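Local coordinates for protein glutamate racemase (Escherichia coli, PDB 2JFN) that belongs to the Asp/Glu/hydantoin racemase family and binds glutamic acid and uridine-5'-diphosphate-N-acetylmuramoyl-L-alanine at separate sites, at residues Ser29-Leu34 / Cys204-Leu209; Val200-Thr205 / Leu224-Ala229. One frame throughout, in Å; residues are numbered along the deposited sequence.

Overall arrangement
Interactions 1 and 2 follow one chain from a parallel sheet into the glutamic acid pocket. Residues 200-205 leave the sheet beside residues 224-229 in interaction 2, and their last two, Cys204 and Thr205, open the turn that meets residues 29-34 in interaction 1. The centres of the two contacts lie about 10 Å apart. They touch where Pro208 CA packs 3.7 Å from Leu202 CD1. Glutamic acid is gripped by both halves of interaction 1, whereas Ser227 of interaction 2 lines the site of uridine-5'-diphosphate-N-acetylmuramoyl-L-alanine; the side chain of Thr205 is about 8 Å from that second ligand.

Interaction 1. Residues Ser29-Leu34 / Cys204-Leu209; sequences SGVGGL and CTHFPL. With GLU (glutamic acid), chain B.
Thr205 and His206, which both pack on Gly32, grip the amino nitrogen N of the bound glutamic acid together. That N donates to Thr205 OG1 at 2.7 Å; the hydroxyl is set between its own backbone N and carbonyl carbon (chi1 66°) and is also bonded to Ala91 O. The same ligand N donates to His206 ND1 at 2.8 Å, lying in the plane of the imidazole at its edge. The ligand's O accepts from Thr205 N at 3.0 Å with an N-H...O angle of 161°. From the other segment, Ser29 OG gives a bond of 2.6 Å to OE2, so the ligand is held at both ends. Cys204 SG, anti to its backbone N (chi1 -172°), comes 3.5 Å from the ligand CA.

One face of the His206 ring lies against Gly32, whose N sits over the ring centre and whose CA makes a CH-pi contact, 3.7 Å from the centroid. With no side chain on Gly32, backbone and ring can approach this closely. Glu170 OE1 is bonded to both His206 NE2 and Val31 N, fixing the ring against the 29-34 loop. Gly32 O and Thr205 O, two acceptors only 2.9 Å apart, share Ser35 OG as a hydrogen-bond partner, which probably eases their repulsion. Val31 crosses the imidazole at about a right angle, and its CG2 also meets Leu209 CD1 at 3.8 Å.

Residues 29-34 lead from strand 21-28 into helix 33-43, and residues 204-209 lead from strand 199-202 toward helix 211-217. Helix 163-174 closes over the junction, with Leu173 on Val31, Val166 on His206 and Met165 on Phe207.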
loop_
_atom_site.group_PDB
_atom_site.type_symbol
_atom_site.label_atom_id
_atom_site.label_comp_id
_atom_site.label_asym_id
_atom_site.label_seq_id
_atom_site.Cartn_x
_atom_site.Cartn_y
_atom_site.Cartn_z
ATOM N N SER A 29 -2.373 -4.165 -5.421
ATOM C CA SER A 29 -3.372 -5.117 -5.883
ATOM C C SER A 29 -4.684 -4.361 -6.141
ATOM O O SER A 29 -5.491 -4.766 -6.978
ATOM C CB SER A 29 -3.590 -6.186 -4.816
ATOM O OG SER A 29 -3.994 -5.579 -3.604
ATOM N N GLY A 30 -4.885 -3.257 -5.425
ATOM C CA GLY A 30 -6.093 -2.470 -5.596
ATOM C C GLY A 30 -5.912 -0.976 -5.418
ATOM O O GLY A 30 -5.009 -0.377 -6.010
ATOM N N VAL A 31 -6.756 -0.363 -4.589
ATOM C CA VAL A 31 -6.683 1.075 -4.359
ATOM C C VAL A 31 -5.719 1.511 -3.247
ATOM O O VAL A 31 -5.378 2.689 -3.158
ATOM C CB VAL A 31 -8.092 1.678 -4.043
ATOM C CG1 VAL A 31 -9.039 1.450 -5.219
ATOM C CG2 VAL A 31 -8.675 1.050 -2.778
ATOM N N GLY A 32 -5.282 0.576 -2.409
ATOM C CA GLY A 32 -4.386 0.932 -1.316
ATOM C C GLY A 32 -3.149 1.697 -1.756
ATOM O O GLY A 32 -2.662 2.573 -1.042
ATOM N N GLY A 33 -2.638 1.359 -2.936
ATOM C CA GLY A 33 -1.456 2.022 -3.458
ATOM C C GLY A 33 -1.619 3.525 -3.521
ATOM O O GLY A 33 -0.647 4.255 -3.400
ATOM N N LEU A 34 -2.854 3.988 -3.693
ATOM C CA LEU A 34 -3.132 5.412 -3.770
ATOM C C LEU A 34 -2.775 6.175 -2.495
ATOM O O LEU A 34 -2.462 7.358 -2.563
ATOM C CB LEU A 34 -4.607 5.647 -4.112
ATOM C CG LEU A 34 -5.023 5.188 -5.514
ATOM C CD1 LEU A 34 -6.532 5.321 -5.659
ATOM C CD2 LEU A 34 -4.297 6.022 -6.566
ATOM N N CYS A 204 -1.350 -2.182 6.138
ATOM C CA CYS A 204 -1.989 -2.517 4.875
ATOM C C CYS A 204 -2.154 -1.155 4.212
ATOM O O CYS A 204 -2.729 -0.243 4.808
ATOM C CB CYS A 204 -3.346 -3.177 5.114
ATOM S SG CYS A 204 -4.103 -3.818 3.617
ATOM N N THR A 205 -1.638 -0.996 2.996
ATOM C CA THR A 205 -1.734 0.301 2.325
ATOM C C THR A 205 -3.173 0.739 2.051
ATOM O O THR A 205 -3.426 1.894 1.704
ATOM C CB THR A 205 -0.916 0.323 1.005
ATOM O OG1 THR A 205 -1.494 -0.581 0.055
ATOM C CG2 THR A 205 0.526 -0.098 1.275
ATOM N N HIS A 206 -4.121 -0.178 2.205
ATOM C CA HIS A 206 -5.530 0.170 2.017
ATOM C C HIS A 206 -6.066 0.947 3.227
ATOM O O HIS A 206 -6.940 1.813 3.098
ATOM C CB HIS A 206 -6.396 -1.086 1.867
ATOM C CG HIS A 206 -6.562 -1.561 0.455
ATOM N ND1 HIS A 206 -5.563 -2.207 -0.241
ATOM C CD2 HIS A 206 -7.632 -1.519 -0.374
ATOM C CE1 HIS A 206 -6.010 -2.546 -1.436
ATOM N NE2 HIS A 206 -7.262 -2.141 -1.542
ATOM N N PHE A 207 -5.534 0.635 4.404
ATOM C CA PHE A 207 -6.031 1.239 5.638
ATOM C C PHE A 207 -5.925 2.748 5.825
ATOM O O PHE A 207 -6.857 3.357 6.344
ATOM C CB PHE A 207 -5.455 0.474 6.843
ATOM C CG PHE A 207 -5.842 -0.994 6.870
ATOM C CD1 PHE A 207 -5.272 -1.865 7.799
ATOM C CD2 PHE A 207 -6.763 -1.508 5.949
ATOM C CE1 PHE A 207 -5.608 -3.222 7.814
ATOM C CE2 PHE A 207 -7.105 -2.864 5.955
ATOM C CZ PHE A 207 -6.526 -3.721 6.887
ATOM N N PRO A 208 -4.807 3.380 5.413
ATOM C CA PRO A 208 -4.735 4.834 5.597
ATOM C C PRO A 208 -5.919 5.534 4.913
ATOM O O PRO A 208 -6.321 6.629 5.307
ATOM C CB PRO A 208 -3.398 5.195 4.952
ATOM C CG PRO A 208 -2.561 3.999 5.261
ATOM C CD PRO A 208 -3.511 2.847 4.944
ATOM N N LEU A 209 -6.472 4.886 3.890
ATOM C CA LEU A 209 -7.615 5.431 3.154
ATOM C C LEU A 209 -8.848 5.520 4.054
ATOM O O LEU A 209 -9.799 6.244 3.749
ATOM C CB LEU A 209 -7.941 4.543 1.944
ATOM C CG LEU A 209 -6.867 4.439 0.862
ATOM C CD1 LEU A 209 -7.294 3.424 -0.181
ATOM C CD2 LEU A 209 -6.645 5.807 0.233
HETATM N N GLU B . -2.870 -2.897 -0.408
HETATM C CA GLU B . -2.961 -4.150 0.346
HETATM C C GLU B . -1.610 -4.437 0.972
HETATM O O GLU B . -0.895 -3.471 1.427
HETATM C CB GLU B . -3.372 -5.293 -0.594
HETATM C CG GLU B . -4.480 -6.154 0.053
HETATM C CD GLU B . -4.685 -7.450 -0.720
HETATM O OE1 GLU B . -5.015 -8.471 -0.123
HETATM O OE2 GLU B . -4.533 -7.486 -1.945
HETATM O OXT GLU B . -1.186 -5.636 1.061
#

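Interaction 2. Residues Val200-Thr205 / Leu224-Ala229; sequences VVLGCT and LVDSGA. With GLU (glutamic acid), chain B; UMA (uridine-5'-diphosphate-N-acetylmuramoyl-L-alanine), chain C.
Val200 and Leu224 stand side by side on one face of two parallel strands, Leu224 CD2 reaching to 4.0 Å from Val200 CB. Leu202 joins them more loosely, its CD1 4.4 Å from Leu224 CB, and helix 211-217 covers this face with Leu214 on Leu202 and Leu215 on Leu224. Val201 and Val225 turn to the other face, toward Ala121 and Leu124 of helix 118-124. One step further along, the CB atoms of Leu202 and Asp226 meet at 4.1 Å.

Between the faces, Val225 bonds the neighbouring strand twice: its N donates to Val200 O at 2.9 Å, and its O receives Leu202 N at 2.8 Å in a nearly straight bond (170°). The Asp226 carboxylate serves its own chain, OD1 capping helix 228-241 by accepting from Gly228 N at 2.9 Å, on the anti side, tilted 26° out of the carboxylate plane. A water donates to Leu202 O at 2.7 Å and also bonds Ser227 OG, whose residue touches uridine-5'-diphosphate-N-acetylmuramoyl-L-alanine.

This is the parallel pairing of a right-handed beta-alpha-beta unit. Its chemistry implies a division of labour: apolar faces and paired backbone amides join the strands, while the polar groups beyond them cap a helix and, through one water, link Leu202 O to the ligand-lining Ser227.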
loop_
_atom_site.group_PDB
_atom_site.type_symbol
_atom_site.label_atom_id
_atom_site.label_comp_id
_atom_site.label_asym_id
_atom_site.label_seq_id
_atom_site.Cartn_x
_atom_site.Cartn_y
_atom_site.Cartn_z
ATOM N N VAL A 200 -1.470 2.724 16.722
ATOM C CA VAL A 200 -1.904 1.678 15.798
ATOM C C VAL A 200 -1.197 1.796 14.455
ATOM O O VAL A 200 -1.283 2.826 13.790
ATOM C CB VAL A 200 -3.436 1.736 15.549
ATOM C CG1 VAL A 200 -3.839 0.687 14.511
ATOM C CG2 VAL A 200 -4.196 1.486 16.856
ATOM N N VAL A 201 -0.505 0.731 14.069
ATOM C CA VAL A 201 0.219 0.686 12.803
ATOM C C VAL A 201 -0.706 0.200 11.696
ATOM O O VAL A 201 -1.338 -0.843 11.822
ATOM C CB VAL A 201 1.414 -0.297 12.875
ATOM C CG1 VAL A 201 2.086 -0.415 11.503
ATOM C CG2 VAL A 201 2.415 0.179 13.916
ATOM N N LEU A 202 -0.805 0.965 10.621
ATOM C CA LEU A 202 -1.629 0.541 9.498
ATOM C C LEU A 202 -0.664 -0.224 8.604
ATOM O O LEU A 202 0.112 0.376 7.849
ATOM C CB LEU A 202 -2.216 1.759 8.782
ATOM C CG LEU A 202 -3.055 2.632 9.724
ATOM C CD1 LEU A 202 -3.706 3.778 8.959
ATOM C CD2 LEU A 202 -4.112 1.768 10.397
ATOM N N GLY A 203 -0.695 -1.548 8.732
ATOM C CA GLY A 203 0.190 -2.415 7.970
ATOM C C GLY A 203 -0.410 -2.939 6.681
ATOM O O GLY A 203 -0.056 -4.013 6.202
ATOM N N CYS A 204 -1.350 -2.182 6.138
ATOM C CA CYS A 204 -1.989 -2.517 4.875
ATOM C C CYS A 204 -2.154 -1.155 4.212
ATOM O O CYS A 204 -2.729 -0.243 4.808
ATOM C CB CYS A 204 -3.346 -3.177 5.114
ATOM S SG CYS A 204 -4.103 -3.818 3.617
ATOM N N THR A 205 -1.638 -0.996 2.996
ATOM C CA THR A 205 -1.734 0.301 2.325
ATOM C C THR A 205 -3.173 0.739 2.051
ATOM O O THR A 205 -3.426 1.894 1.704
ATOM C CB THR A 205 -0.916 0.323 1.005
ATOM O OG1 THR A 205 -1.494 -0.581 0.055
ATOM C CG2 THR A 205 0.526 -0.098 1.275
ATOM N N LEU A 224 -2.440 6.957 14.767
ATOM C CA LEU A 224 -2.267 6.088 13.610
ATOM C C LEU A 224 -0.895 6.324 12.989
ATOM O O LEU A 224 -0.459 7.465 12.824
ATOM C CB LEU A 224 -3.347 6.361 12.558
ATOM C CG LEU A 224 -4.801 6.203 13.012
ATOM C CD1 LEU A 224 -5.731 6.504 11.847
ATOM C CD2 LEU A 224 -5.026 4.794 13.532
ATOM N N VAL A 225 -0.223 5.235 12.648
ATOM C CA VAL A 225 1.094 5.313 12.041
ATOM C C VAL A 225 1.151 4.463 10.769
ATOM O O VAL A 225 0.728 3.311 10.768
ATOM C CB VAL A 225 2.184 4.791 13.010
ATOM C CG1 VAL A 225 3.551 4.871 12.346
ATOM C CG2 VAL A 225 2.170 5.596 14.306
ATOM N N ASP A 226 1.656 5.036 9.684
ATOM C CA ASP A 226 1.801 4.267 8.460
ATOM C C ASP A 226 3.138 4.588 7.809
ATOM O O ASP A 226 3.931 5.369 8.347
ATOM C CB ASP A 226 0.622 4.486 7.487
ATOM C CG ASP A 226 0.492 5.916 7.009
ATOM O OD1 ASP A 226 1.469 6.470 6.468
ATOM O OD2 ASP A 226 -0.609 6.488 7.163
ATOM N N SER A 227 3.383 3.987 6.653
ATOM C CA SER A 227 4.648 4.138 5.939
ATOM C C SER A 227 4.704 5.194 4.840
ATOM O O SER A 227 5.772 5.437 4.267
ATOM C CB SER A 227 5.023 2.787 5.329
ATOM O OG SER A 227 5.133 1.801 6.340
ATOM N N GLY A 228 3.566 5.819 4.561
ATOM C CA GLY A 228 3.465 6.812 3.499
ATOM C C GLY A 228 4.538 7.876 3.329
ATOM O O GLY A 228 5.218 7.916 2.297
ATOM N N ALA A 229 4.671 8.755 4.324
ATOM C CA ALA A 229 5.659 9.826 4.272
ATOM C C ALA A 229 7.080 9.278 4.175
ATOM O O ALA A 229 7.915 9.842 3.477
ATOM C CB ALA A 229 5.524 10.725 5.503
HETATM N N GLU B . -2.870 -2.897 -0.408
HETATM C CA GLU B . -2.961 -4.150 0.346
HETATM C C GLU B . -1.610 -4.437 0.972
HETATM O O GLU B . -0.895 -3.471 1.427
HETATM C CB GLU B . -3.372 -5.293 -0.594
HETATM C CG GLU B . -4.480 -6.154 0.053
HETATM C CD GLU B . -4.685 -7.450 -0.720
HETATM O OE1 GLU B . -5.015 -8.471 -0.123
HETATM O OE2 GLU B . -4.533 -7.486 -1.945
HETATM O OXT GLU B . -1.186 -5.636 1.061
HETATM N N1 UMA C . 9.337 2.213 5.175
HETATM C C2 UMA C . 9.090 1.142 4.176
HETATM N N3 UMA C . 9.888 1.194 3.043
HETATM C C4 UMA C . 10.881 2.150 2.779
HETATM C C5 UMA C . 11.081 3.218 3.846
HETATM C C6 UMA C . 10.317 3.195 4.956
HETATM O O2 UMA C . 8.248 0.268 4.310
HETATM O O4 UMA C . 11.516 2.091 1.737
HETATM C C1B UMA C . 8.477 2.173 6.410
HETATM C C2B UMA C . 9.045 1.205 7.434
HETATM O "O2'" UMA C . 8.016 0.400 8.132
HETATM C C3B UMA C . 9.868 1.990 8.400
HETATM C C4B UMA C . 9.048 3.266 8.407
HETATM O O4B UMA C . 8.451 3.387 7.121
HETATM O O3B UMA C . 9.826 1.194 9.614
HETATM C C5B UMA C . 9.822 4.502 8.637
HETATM O O5B UMA C . 10.949 4.514 7.835
HETATM P PA UMA C . 12.108 5.595 7.960
HETATM O O1A UMA C . 12.814 5.516 6.673
HETATM O O2A UMA C . 11.536 6.861 8.288
HETATM O O3A UMA C . 13.042 4.974 9.130
HETATM P PB UMA C . 13.070 3.568 9.884
HETATM O O1B UMA C . 11.855 3.323 10.633
HETATM O O2B UMA C . 14.350 3.478 10.592
HETATM O "O1'" UMA C . 13.219 2.563 8.595
HETATM C "C1'" UMA C . 14.388 1.842 8.202
HETATM C "C2'" UMA C . 14.545 1.809 6.704
HETATM N "N2'" UMA C . 14.702 3.161 6.136
HETATM C "C7'" UMA C . 15.855 3.572 5.584
HETATM O "O7'" UMA C . 16.785 2.800 5.365
HETATM C "C8'" UMA C . 16.000 5.030 5.201
HETATM C "C3'" UMA C . 13.325 1.084 6.110
HETATM O "O3'" UMA C . 13.468 0.938 4.656
HETATM C "C4'" UMA C . 13.143 -0.317 6.740
HETATM O "O4'" UMA C . 12.001 -0.963 6.215
HETATM C "C5'" UMA C . 13.030 -0.195 8.263
HETATM O "O5'" UMA C . 14.226 0.514 8.765
HETATM C "C6'" UMA C . 12.989 -1.532 8.981
HETATM O "O6'" UMA C . 14.111 -2.320 8.615
HETATM C C18 UMA C . 14.592 0.412 3.906
HETATM C C19 UMA C . 14.443 -1.024 3.524
HETATM O O18 UMA C . 15.416 -1.747 3.400
HETATM C C20 UMA C . 14.916 1.398 2.765
HETATM N N4 UMA C . 13.177 -1.431 3.332
HETATM C C21 UMA C . 12.767 -2.742 2.812
HETATM C C22 UMA C . 13.472 -3.176 1.492
HETATM O O19 UMA C . 13.824 -2.267 0.706
HETATM O O20 UMA C . 13.672 -4.398 1.277
HETATM C C23 UMA C . 11.248 -2.753 2.604
HETATM O O HOH W 1 2.782 0.831 8.140
#